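Local structure of hypothetical protein TM0894 (Thermotoga maritima, 1ZTC) at residues 77-80 against 86-89. The protein is a metallo-beta-lactamase-fold protein with two nickel ions bound, probably a metal-dependent hydrolase and predicted to act as an endoribonuclease on RNA. Sequence-based numbering, arbitrary orientation.
With NI (nickel (II) ion), chain E.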
loop_
_atom_site.group_PDB
_atom_site.type_symbol
_atom_site.label_atom_id
_atom_site.label_comp_id
_atom_site.label_asym_id
_atom_site.label_seq_id
_atom_site.Cartn_x
_atom_site.Cartn_y
_atom_site.Cartn_z
ATOM N N VAL A 77 17.659 -6.957 -21.329
ATOM C CA VAL A 77 17.200 -6.404 -20.059
ATOM C C VAL A 77 18.392 -5.848 -19.307
ATOM O O VAL A 77 19.372 -6.569 -19.072
ATOM C CB VAL A 77 16.481 -7.464 -19.182
ATOM C CG1 VAL A 77 16.099 -6.883 -17.819
ATOM C CG2 VAL A 77 15.249 -7.974 -19.897
ATOM N N LEU A 78 18.318 -4.563 -18.973
ATOM C CA LEU A 78 19.383 -3.891 -18.233
ATOM C C LEU A 78 18.904 -3.519 -16.829
ATOM O O LEU A 78 17.730 -3.176 -16.622
ATOM C CB LEU A 78 19.862 -2.649 -18.983
ATOM C CG LEU A 78 20.360 -2.890 -20.410
ATOM C CD1 LEU A 78 19.229 -2.833 -21.416
ATOM C CD2 LEU A 78 21.399 -1.864 -20.777
ATOM N N PHE A 79 19.824 -3.604 -15.875
ATOM C CA PHE A 79 19.538 -3.277 -14.490
ATOM C C PHE A 79 20.331 -2.075 -14.023
ATOM O O PHE A 79 21.553 -2.040 -14.137
ATOM C CB PHE A 79 19.897 -4.439 -13.554
ATOM C CG PHE A 79 19.261 -5.758 -13.912
ATOM C CD1 PHE A 79 17.878 -5.874 -14.029
ATOM C CD2 PHE A 79 20.044 -6.900 -14.055
ATOM C CE1 PHE A 79 17.284 -7.091 -14.331
ATOM C CE2 PHE A 79 19.464 -8.111 -14.362
ATOM C CZ PHE A 79 18.065 -8.212 -14.488
ATOM N N THR A 80 19.643 -1.099 -13.446
ATOM C CA THR A 80 20.334 -0.059 -12.708
ATOM C C THR A 80 21.111 -0.692 -11.568
ATOM O O THR A 80 22.275 -0.389 -11.361
ATOM C CB THR A 80 19.383 1.017 -12.188
ATOM O OG1 THR A 80 18.394 0.444 -11.330
ATOM C CG2 THR A 80 18.735 1.727 -13.363
ATOM N N HIS A 86 13.546 -3.865 -8.428
ATOM C CA HIS A 86 13.966 -3.544 -9.801
ATOM C C HIS A 86 14.133 -4.774 -10.726
ATOM O O HIS A 86 13.960 -4.681 -11.950
ATOM C CB HIS A 86 15.314 -2.789 -9.718
ATOM C CG HIS A 86 15.190 -1.424 -9.132
ATOM N ND1 HIS A 86 15.348 -0.281 -9.884
ATOM C CD2 HIS A 86 14.874 -1.014 -7.877
ATOM C CE1 HIS A 86 15.152 0.776 -9.114
ATOM N NE2 HIS A 86 14.841 0.358 -7.903
ATOM N N ILE A 87 14.520 -5.907 -10.156
ATOM C CA ILE A 87 14.939 -7.051 -10.943
ATOM C C ILE A 87 13.991 -8.253 -10.951
ATOM O O ILE A 87 14.171 -9.166 -11.761
ATOM C CB ILE A 87 16.321 -7.563 -10.488
ATOM C CG1 ILE A 87 16.241 -8.167 -9.062
ATOM C CG2 ILE A 87 17.347 -6.454 -10.572
ATOM C CD1 ILE A 87 17.489 -8.777 -8.574
ATOM N N PHE A 88 13.057 -8.316 -10.018
ATOM C CA PHE A 88 12.291 -9.554 -9.827
ATOM C C PHE A 88 11.676 -10.089 -11.130
ATOM O O PHE A 88 11.764 -11.302 -11.437
ATOM C CB PHE A 88 11.153 -9.371 -8.824
ATOM C CG PHE A 88 10.331 -10.603 -8.674
ATOM C CD1 PHE A 88 10.717 -11.592 -7.801
ATOM C CD2 PHE A 88 9.213 -10.815 -9.475
ATOM C CE1 PHE A 88 10.016 -12.789 -7.713
ATOM C CE2 PHE A 88 8.500 -12.010 -9.388
ATOM C CZ PHE A 88 8.900 -12.981 -8.492
ATOM N N ASN A 89 11.065 -9.188 -11.886
ATOM C CA ASN A 89 10.335 -9.566 -13.111
ATOM C C ASN A 89 11.243 -10.080 -14.219
ATOM O O ASN A 89 10.755 -10.567 -15.238
ATOM C CB ASN A 89 9.443 -8.405 -13.635
ATOM C CG ASN A 89 8.281 -8.100 -12.732
ATOM O OD1 ASN A 89 7.864 -8.943 -11.961
ATOM N ND2 ASN A 89 7.706 -6.891 -12.858
HETATM NI NI NI E . 14.560 1.165 -5.826
HETATM O O HOH W 1 14.168 1.058 -3.271
HETATM O O HOH W 2 15.794 -0.682 -4.697
#
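F79 and I87 meet through a single methyl group: CG2 of I87 sits over one face of the phenyl ring, 3.9 Å from the ring centroid and 25° off the ring normal, a CH-pi contact. The methyl is displaced toward the rim, and its closest ring atom is CD1 of F79, 3.5 Å from I87 CG2. With CG1 of I87 between the backbone N and the carbonyl carbon (chi1 67°), the longer arm runs away from segment 77-80 and the CG2 branch is the one that meets the ring. The ring of F79 also meets W127, the two planes inclined at about 35°, and its side chain touches V100 on strand 97-101. Nearer the metals, the side chains of T80 and H86 cross at about a right angle. OG1 of T80 stands oblique to the imidazole, 3.4 Å from H86 ND1. Both of these polar atoms are hydrogen-bonded to the same oxygen, OD2 of D50, which ties segment 77-80 to the metal ligand. With ND1 held by this second-shell carboxylate, the imidazole presents NE2 to nickel, with H86 NE2 2.2 Å from the ion; the carboxylate would be expected to make the imidazole more electron-rich. D174 and H211 bind the same ion, and two waters are also ligands at longer range, the closer with its O 2.5 Å from nickel. All four touching residues are buried. They join strand 76-78 to helix 84-87 within a beta-alpha-beta unit, where the chain leaving the strand enters the HxHxDH motif H81-H86 characteristic of the dinuclear site of the metallo-beta-lactamase fold.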